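Local structure of Cfl (7A9J) at residues Ala87-Cys92 and Val235-Pro240; Cys121-Ile124 and Arg129-Glu132; Ile387-Gly392 and Glu396-Asp401. The protein is a coronafacic acid ligase of the ATP-dependent AMP-binding enzyme family that probably activates carboxylic acids with ATP and couples them to amines as amides. The protein carries 1 engineered substitution. One frame throughout, in Å; residues are numbered along the deposited sequence.

Contact 1: Ala87-Cys92 and Val235-Pro240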
loop_
_atom_site.group_PDB
_atom_site.type_symbol
_atom_site.label_atom_id
_atom_site.label_comp_id
_atom_site.label_asym_id
_atom_site.label_seq_id
_atom_site.Cartn_x
_atom_site.Cartn_y
_atom_site.Cartn_z
ATOM N N ALA A 87 9.631 6.496 -16.198
ATOM C CA ALA A 87 9.665 7.332 -17.382
ATOM C C ALA A 87 8.416 7.138 -18.235
ATOM O O ALA A 87 7.890 8.109 -18.819
ATOM C CB ALA A 87 10.942 7.024 -18.162
ATOM N N THR A 88 7.943 5.882 -18.338
ATOM C CA THR A 88 6.779 5.595 -19.170
ATOM C C THR A 88 5.529 6.202 -18.570
ATOM O O THR A 88 4.706 6.748 -19.298
ATOM C CB THR A 88 6.608 4.073 -19.305
ATOM O OG1 THR A 88 7.727 3.566 -20.065
ATOM C CG2 THR A 88 5.306 3.725 -20.034
ATOM N N TYR A 89 5.362 6.117 -17.227
ATOM C CA TYR A 89 4.230 6.824 -16.621
ATOM C C TYR A 89 4.239 8.300 -17.017
ATOM O O TYR A 89 3.214 8.848 -17.423
ATOM C CB TYR A 89 4.271 6.746 -15.084
ATOM C CG TYR A 89 4.070 5.426 -14.476
ATOM C CD1 TYR A 89 3.248 4.456 -15.073
ATOM C CD2 TYR A 89 4.667 5.143 -13.258
ATOM C CE1 TYR A 89 3.005 3.225 -14.423
ATOM C CE2 TYR A 89 4.466 3.911 -12.622
ATOM C CZ TYR A 89 3.627 2.965 -13.200
ATOM O OH TYR A 89 3.387 1.753 -12.585
ATOM N N TYR A 90 5.392 8.967 -16.892
ATOM C CA TYR A 90 5.414 10.382 -17.205
ATOM C C TYR A 90 5.215 10.653 -18.696
ATOM O O TYR A 90 4.620 11.685 -19.078
ATOM C CB TYR A 90 6.745 10.964 -16.792
ATOM C CG TYR A 90 6.756 11.325 -15.320
ATOM C CD1 TYR A 90 5.884 12.321 -14.830
ATOM C CD2 TYR A 90 7.688 10.766 -14.458
ATOM C CE1 TYR A 90 5.944 12.727 -13.471
ATOM C CE2 TYR A 90 7.753 11.164 -13.115
ATOM C CZ TYR A 90 6.878 12.154 -12.654
ATOM O OH TYR A 90 6.946 12.556 -11.344
ATOM N N ALA A 91 5.728 9.772 -19.556
ATOM C CA ALA A 91 5.487 9.966 -20.988
ATOM C C ALA A 91 3.997 9.862 -21.334
ATOM O O ALA A 91 3.511 10.631 -22.195
ATOM C CB ALA A 91 6.325 8.991 -21.833
ATOM N N CYS A 92 3.274 8.901 -20.705
ATOM C CA CYS A 92 1.841 8.772 -20.918
ATOM C C CYS A 92 1.129 10.032 -20.470
ATOM O O CYS A 92 0.288 10.589 -21.193
ATOM C CB CYS A 92 1.321 7.571 -20.119
ATOM S SG CYS A 92 1.858 6.023 -20.864
ATOM N N VAL A 235 6.643 -1.600 -2.033
ATOM C CA VAL A 235 5.530 -2.103 -2.831
ATOM C C VAL A 235 5.911 -1.886 -4.306
ATOM O O VAL A 235 6.478 -0.856 -4.613
ATOM C CB VAL A 235 4.284 -1.311 -2.468
ATOM C CG1 VAL A 235 3.194 -1.600 -3.472
ATOM C CG2 VAL A 235 3.834 -1.711 -0.979
ATOM N N ASP A 236 5.629 -2.853 -5.176
ATOM C CA ASP A 236 5.982 -2.697 -6.589
ATOM C C ASP A 236 5.531 -1.365 -7.158
ATOM O O ASP A 236 4.416 -0.887 -6.909
ATOM C CB ASP A 236 5.361 -3.808 -7.466
ATOM C CG ASP A 236 5.757 -5.220 -7.068
ATOM O OD1 ASP A 236 6.837 -5.445 -6.481
ATOM O OD2 ASP A 236 4.977 -6.128 -7.401
ATOM N N LEU A 237 6.394 -0.805 -8.042
ATOM C CA LEU A 237 6.088 0.471 -8.676
ATOM C C LEU A 237 4.908 0.375 -9.638
ATOM O O LEU A 237 4.328 1.395 -10.004
ATOM C CB LEU A 237 7.363 0.980 -9.424
ATOM C CG LEU A 237 7.234 2.305 -10.183
ATOM C CD1 LEU A 237 6.739 3.451 -9.296
ATOM C CD2 LEU A 237 8.677 2.561 -10.777
ATOM N N ILE A 238 4.512 -0.830 -10.016
ATOM C CA ILE A 238 3.298 -1.014 -10.812
ATOM C C ILE A 238 2.046 -0.850 -9.955
ATOM O O ILE A 238 0.948 -0.741 -10.490
ATOM C CB ILE A 238 3.396 -2.387 -11.496
ATOM C CG1 ILE A 238 2.667 -2.428 -12.862
ATOM C CG2 ILE A 238 2.818 -3.478 -10.626
ATOM C CD1 ILE A 238 3.278 -1.518 -13.969
ATOM N N SER A 239 2.198 -0.777 -8.658
ATOM C CA SER A 239 0.996 -0.712 -7.771
ATOM C C SER A 239 0.651 0.746 -7.439
ATOM O O SER A 239 1.539 1.553 -7.178
ATOM C CB SER A 239 1.292 -1.475 -6.493
ATOM O OG SER A 239 0.113 -1.519 -5.680
ATOM N N PRO A 240 -0.602 1.165 -7.445
ATOM C CA PRO A 240 -0.936 2.602 -7.265
ATOM C C PRO A 240 -0.315 3.343 -6.076
ATOM O O PRO A 240 0.120 4.474 -6.254
ATOM C CB PRO A 240 -2.480 2.567 -7.090
ATOM C CG PRO A 240 -2.905 1.515 -8.012
ATOM C CD PRO A 240 -1.810 0.369 -7.790
#
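The phenol of Y89 runs out from helix 83-95 past the side chain of L237, the two sliding by each other in opposite directions, with ring carbon CE2 of Y89 4.0 Å from CG of L237. The backbones are well apart, CA of Y89 lying 9.8 Å from CA of I238, and a tyrosine suits such a span because it pairs a long flat apolar body with a polar tip. That tip is put to use: OH of Y89 donates to the carbonyl O of L237 at 2.8 Å. The acceptor lies at the ring's edge, close to its plane, whereas the donor stands 31° out of the carbonyl plane, with a C=O...O angle of 123°. The same hydroxyl rests on I238, 3.3 Å from its CA, and meets the CD1 methyl of I238 at 3.6 Å. With chi1 at -67°, CG of Y89 is anti to its own carbonyl carbon, and the ring is sent across toward the loop.

L237 and I238 are the two middle residues of a type I beta turn, closed by S239 N bonding to D236 O at 2.8 Å. The Y89 bond thus satisfies a buried carbonyl at the head of this turn, while N81 accepts from the backbone N of L237. The turn leads directly into helix 240-251, whose first residue, P240, touches the bound 6-ethyl-1-oxidanylidene-indene-4-carboxylic acid.

Round the ring, I243 and F247 of helix 240-251, I77 of strand 74-78 and F99 of strand 98-101 also pack on Y89, while L237 reaches T246 and I238 reaches I77.

Contact 2: Cys121-Ile124 and Arg129-Glu132; sequences CAYI and RFYE. With PO4 (phosphate ion), chain C.
A strand of a five-stranded parallel sheet passes here into the short helix that follows it, and the joint is made by Y123 on the strand and F130 on the helix. The two side chains cross obliquely, CE1 of Y123 standing 3.9 Å from CD1 of F130. Farther out, OH of Y123 lies against the helix backbone, 3.7 Å from CA of F130. Both residues are buried between strand and helix, where broad apolar rings give the packing surface. The phenol oxygen of Y123 is the polar end of an otherwise apolar ring, and it is hydrogen-bonded to H78 ND1.

R129 begins toward the strand with its CB, then bends at chi2 (47°) and chi3 (69°), carrying the guanidinium away to a phosphate ion, probably from the crystallisation liquor. Two nearly straight bonds hold the anion at the guanidinium's edge: NH1 of R129 to phosphate O1 at 3.0 Å, and NH2 of R129 to phosphate O4 at 2.8 Å. K128 NZ and E261 N bind the phosphate too, and a salt bridge from NH2 to D126 helps fix the arginine.

Strand 122-125 runs between strands 74-78 and 145-148; I146 touches both aromatics, V148 touches F130, and I137 of helix 134-138 packs on the pair.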
loop_
_atom_site.group_PDB
_atom_site.type_symbol
_atom_site.label_atom_id
_atom_site.label_comp_id
_atom_site.label_asym_id
_atom_site.label_seq_id
_atom_site.Cartn_x
_atom_site.Cartn_y
_atom_site.Cartn_z
ATOM N N CYS A 121 -4.954 -0.236 -26.460
ATOM C CA CYS A 121 -4.442 -0.439 -27.806
ATOM C C CYS A 121 -2.924 -0.534 -27.862
ATOM O O CYS A 121 -2.361 -0.711 -28.955
ATOM C CB CYS A 121 -4.945 0.661 -28.748
ATOM S SG CYS A 121 -4.205 2.241 -28.406
ATOM N N ALA A 122 -2.239 -0.443 -26.728
ATOM C CA ALA A 122 -0.809 -0.700 -26.722
ATOM C C ALA A 122 -0.421 -1.358 -25.404
ATOM O O ALA A 122 -1.123 -1.228 -24.402
ATOM C CB ALA A 122 -0.000 0.592 -26.947
ATOM N N TYR A 123 0.727 -2.045 -25.416
ATOM C CA TYR A 123 1.274 -2.692 -24.223
ATOM C C TYR A 123 2.768 -2.350 -24.132
ATOM O O TYR A 123 3.470 -2.373 -25.145
ATOM C CB TYR A 123 1.044 -4.216 -24.338
ATOM C CG TYR A 123 1.820 -5.068 -23.386
ATOM C CD1 TYR A 123 3.163 -5.387 -23.642
ATOM C CD2 TYR A 123 1.216 -5.604 -22.261
ATOM C CE1 TYR A 123 3.889 -6.205 -22.787
ATOM C CE2 TYR A 123 1.929 -6.423 -21.374
ATOM C CZ TYR A 123 3.247 -6.708 -21.622
ATOM O OH TYR A 123 4.019 -7.535 -20.821
ATOM N N ILE A 124 3.241 -2.004 -22.924
ATOM C CA ILE A 124 4.670 -1.835 -22.640
ATOM C C ILE A 124 5.029 -2.728 -21.456
ATOM O O ILE A 124 4.419 -2.621 -20.386
ATOM C CB ILE A 124 5.025 -0.376 -22.334
ATOM C CG1 ILE A 124 4.755 0.509 -23.553
ATOM C CG2 ILE A 124 6.538 -0.206 -22.000
ATOM C CD1 ILE A 124 4.869 2.025 -23.230
ATOM N N ARG A 129 8.137 -10.199 -17.606
ATOM C CA ARG A 129 6.662 -10.176 -17.589
ATOM C C ARG A 129 6.093 -10.592 -18.944
ATOM O O ARG A 129 5.177 -11.422 -19.031
ATOM C CB ARG A 129 6.158 -8.785 -17.186
ATOM C CG ARG A 129 5.808 -8.689 -15.665
ATOM C CD ARG A 129 6.918 -9.301 -14.749
ATOM N NE ARG A 129 8.154 -8.478 -14.762
ATOM C CZ ARG A 129 9.076 -8.538 -13.800
ATOM N NH1 ARG A 129 8.864 -9.372 -12.751
ATOM N NH2 ARG A 129 10.201 -7.814 -13.901
ATOM N N PHE A 130 6.657 -10.052 -20.021
ATOM C CA PHE A 130 6.196 -10.422 -21.353
ATOM C C PHE A 130 6.326 -11.911 -21.621
ATOM O O PHE A 130 5.421 -12.512 -22.191
ATOM C CB PHE A 130 6.978 -9.600 -22.424
ATOM C CG PHE A 130 6.562 -9.933 -23.829
ATOM C CD1 PHE A 130 5.338 -9.470 -24.314
ATOM C CD2 PHE A 130 7.408 -10.624 -24.663
ATOM C CE1 PHE A 130 4.960 -9.801 -25.646
ATOM C CE2 PHE A 130 7.024 -11.004 -25.977
ATOM C CZ PHE A 130 5.796 -10.544 -26.463
ATOM N N TYR A 131 7.487 -12.516 -21.348
ATOM C CA TYR A 131 7.664 -13.863 -21.827
ATOM C C TYR A 131 6.859 -14.854 -20.989
ATOM O O TYR A 131 6.568 -15.942 -21.462
ATOM C CB TYR A 131 9.145 -14.243 -21.865
ATOM C CG TYR A 131 9.732 -13.719 -23.154
ATOM C CD1 TYR A 131 9.465 -14.371 -24.355
ATOM C CD2 TYR A 131 10.474 -12.538 -23.175
ATOM C CE1 TYR A 131 10.012 -13.877 -25.596
ATOM C CE2 TYR A 131 10.999 -12.043 -24.396
ATOM C CZ TYR A 131 10.727 -12.694 -25.560
ATOM O OH TYR A 131 11.256 -12.237 -26.781
ATOM N N GLU A 132 6.459 -14.434 -19.795
ATOM C CA GLU A 132 5.543 -15.262 -18.993
ATOM C C GLU A 132 4.112 -15.221 -19.534
ATOM O O GLU A 132 3.264 -16.045 -19.144
ATOM C CB GLU A 132 5.544 -14.725 -17.550
ATOM C CG GLU A 132 6.705 -15.229 -16.700
ATOM C CD GLU A 132 6.923 -14.411 -15.407
ATOM O OE1 GLU A 132 6.143 -13.461 -15.095
ATOM O OE2 GLU A 132 7.900 -14.730 -14.686
HETATM P P PO4 C . 12.310 -8.324 -10.833
HETATM O O1 PO4 C . 11.070 -9.235 -10.692
HETATM O O2 PO4 C . 13.586 -9.133 -10.903
HETATM O O3 PO4 C . 12.364 -7.435 -9.628
HETATM O O4 PO4 C . 12.249 -7.470 -12.052
#

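Contact 3: Ile387-Gly392 and Glu396-Asp401; sequences IGIWNG and ELFPSD
F398 lays its side chain along the backbone of I387-I389, starting with CB, which lies 4.0 Å from the carbonyl O of I387. CG faces CA of G388, CD2 comes to 3.5 Å from N of that residue, and CE2 passes over it, 3.9 Å from its CA. At the tip, CZ meets CG1 of I389 at 3.6 Å, the side chains crossing at a slant. Glycine suits position 388: its backbone angles (phi 157°) are hard for any residue with a CB, and its CA already sits close to O of E396.

These residues form a beta hairpin, strands 388-390 and 395-397, the latter an outermost strand of a four-stranded antiparallel sheet. I389 and E396 make its hydrogen-bonded pair, I389 N to E396 O at 2.8 Å and E396 N to I389 O at 2.7 Å. Beyond the strand, F398 N donates to I387 O at 3.2 Å, coming from above the carbonyl plane.

The side chains of N391 and E396 cross at about a right angle, ND2 of N391 being 3.5 Å from CG of E396. OD1 of N391 accepts from backbone N of H393 and D394 between the strands.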
loop_
_atom_site.group_PDB
_atom_site.type_symbol
_atom_site.label_atom_id
_atom_site.label_comp_id
_atom_site.label_asym_id
_atom_site.label_seq_id
_atom_site.Cartn_x
_atom_site.Cartn_y
_atom_site.Cartn_z
ATOM N N ILE A 387 -13.091 9.450 -11.056
ATOM C CA ILE A 387 -14.102 9.843 -12.011
ATOM C C ILE A 387 -15.234 8.836 -12.040
ATOM O O ILE A 387 -16.378 9.192 -12.326
ATOM C CB ILE A 387 -13.480 9.971 -13.418
ATOM C CG1 ILE A 387 -12.283 10.927 -13.389
ATOM C CG2 ILE A 387 -14.504 10.352 -14.408
ATOM C CD1 ILE A 387 -12.502 12.190 -12.551
ATOM N N GLY A 388 -14.935 7.574 -11.794
ATOM C CA GLY A 388 -15.920 6.539 -12.018
ATOM C C GLY A 388 -15.229 5.202 -12.209
ATOM O O GLY A 388 -14.046 5.037 -11.928
ATOM N N ILE A 389 -16.015 4.234 -12.639
ATOM C CA ILE A 389 -15.518 2.882 -12.817
ATOM C C ILE A 389 -15.662 2.516 -14.272
ATOM O O ILE A 389 -16.753 2.639 -14.857
ATOM C CB ILE A 389 -16.256 1.867 -11.912
ATOM C CG1 ILE A 389 -15.916 2.136 -10.434
ATOM C CG2 ILE A 389 -15.925 0.453 -12.371
ATOM C CD1 ILE A 389 -16.709 1.252 -9.455
ATOM N N TRP A 390 -14.561 2.070 -14.861
ATOM C CA TRP A 390 -14.582 1.617 -16.224
ATOM C C TRP A 390 -15.173 0.214 -16.249
ATOM O O TRP A 390 -14.656 -0.682 -15.580
ATOM C CB TRP A 390 -13.161 1.613 -16.785
ATOM C CG TRP A 390 -13.144 1.051 -18.085
ATOM C CD1 TRP A 390 -12.605 -0.144 -18.452
ATOM C CD2 TRP A 390 -13.722 1.611 -19.263
ATOM N NE1 TRP A 390 -12.790 -0.354 -19.776
ATOM C CE2 TRP A 390 -13.481 0.703 -20.309
ATOM C CE3 TRP A 390 -14.427 2.794 -19.536
ATOM C CZ2 TRP A 390 -13.903 0.943 -21.618
ATOM C CZ3 TRP A 390 -14.853 3.030 -20.837
ATOM C CH2 TRP A 390 -14.594 2.104 -21.861
ATOM N N ASN A 391 -16.220 0.011 -17.030
ATOM C CA ASN A 391 -16.943 -1.255 -16.962
ATOM C C ASN A 391 -16.679 -2.112 -18.172
ATOM O O ASN A 391 -17.389 -3.093 -18.401
ATOM C CB ASN A 391 -18.444 -1.007 -16.765
ATOM C CG ASN A 391 -19.099 -0.252 -17.923
ATOM O OD1 ASN A 391 -18.644 -0.278 -19.073
ATOM N ND2 ASN A 391 -20.203 0.421 -17.608
ATOM N N GLY A 392 -15.650 -1.770 -18.944
ATOM C CA GLY A 392 -15.380 -2.380 -20.208
ATOM C C GLY A 392 -15.883 -1.578 -21.387
ATOM O O GLY A 392 -15.247 -1.592 -22.450
ATOM N N GLU A 396 -18.863 4.250 -15.305
ATOM C CA GLU A 396 -19.947 4.481 -14.363
ATOM C C GLU A 396 -19.502 5.606 -13.441
ATOM O O GLU A 396 -18.569 5.430 -12.651
ATOM C CB GLU A 396 -20.272 3.207 -13.591
ATOM C CG GLU A 396 -20.508 1.989 -14.465
ATOM C CD GLU A 396 -20.912 0.770 -13.653
ATOM O OE1 GLU A 396 -22.120 0.615 -13.391
ATOM O OE2 GLU A 396 -20.025 -0.019 -13.254
ATOM N N LEU A 397 -20.164 6.757 -13.529
ATOM C CA LEU A 397 -19.647 7.959 -12.895
ATOM C C LEU A 397 -19.924 7.967 -11.397
ATOM O O LEU A 397 -20.941 7.449 -10.921
ATOM C CB LEU A 397 -20.237 9.203 -13.557
ATOM C CG LEU A 397 -19.688 9.464 -14.964
ATOM C CD1 LEU A 397 -20.446 10.616 -15.600
ATOM C CD2 LEU A 397 -18.191 9.758 -14.938
ATOM N N PHE A 398 -18.981 8.548 -10.655
ATOM C CA PHE A 398 -19.088 8.684 -9.212
ATOM C C PHE A 398 -19.724 10.024 -8.875
ATOM O O PHE A 398 -19.196 11.065 -9.290
ATOM C CB PHE A 398 -17.711 8.612 -8.563
ATOM C CG PHE A 398 -17.220 7.216 -8.300
ATOM C CD1 PHE A 398 -18.084 6.220 -7.870
ATOM C CD2 PHE A 398 -15.884 6.901 -8.479
ATOM C CE1 PHE A 398 -17.618 4.939 -7.622
ATOM C CE2 PHE A 398 -15.409 5.615 -8.234
ATOM C CZ PHE A 398 -16.276 4.636 -7.801
ATOM N N PRO A 399 -20.829 10.059 -8.129
ATOM C CA PRO A 399 -21.286 11.344 -7.573
ATOM C C PRO A 399 -20.222 11.909 -6.643
ATOM O O PRO A 399 -19.842 11.276 -5.659
ATOM C CB PRO A 399 -22.573 10.970 -6.829
ATOM C CG PRO A 399 -22.479 9.492 -6.594
ATOM C CD PRO A 399 -21.701 8.935 -7.739
ATOM N N SER A 400 -19.722 13.108 -6.971
ATOM C CA SER A 400 -18.550 13.643 -6.274
ATOM C C SER A 400 -18.796 13.852 -4.782
ATOM O O SER A 400 -17.837 14.088 -4.034
ATOM C CB SER A 400 -18.081 14.960 -6.927
ATOM O OG SER A 400 -18.873 16.072 -6.537
ATOM N N ASP A 401 -20.040 13.744 -4.326
ATOM C CA ASP A 401 -20.352 13.892 -2.917
ATOM C C ASP A 401 -20.411 12.563 -2.174
ATOM O O ASP A 401 -20.606 12.570 -0.957
ATOM C CB ASP A 401 -21.680 14.649 -2.754
ATOM C CG ASP A 401 -22.844 14.007 -3.525
ATOM O OD1 ASP A 401 -22.737 12.847 -3.994
ATOM O OD2 ASP A 401 -23.884 14.687 -3.660
#

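From the N terminus, the chain first passes helix 83-95, which opens contact 1, and that contact does not close until the turn at 235-240. Within this long excursion lies contact 2, a short local closure between strand 122-125 and the helix just after it. The two meet directly, T88 CG2 lying 3.6 Å from I124 CD1, so the helix of contact 1 packs against the strand of contact 2. Contact 3 follows in series and closes a tight local loop, with three residues between its segments; it is a hairpin in a separate antiparallel sheet, its nearest atoms about 12 Å from contact 1 and about 10 Å from contact 2.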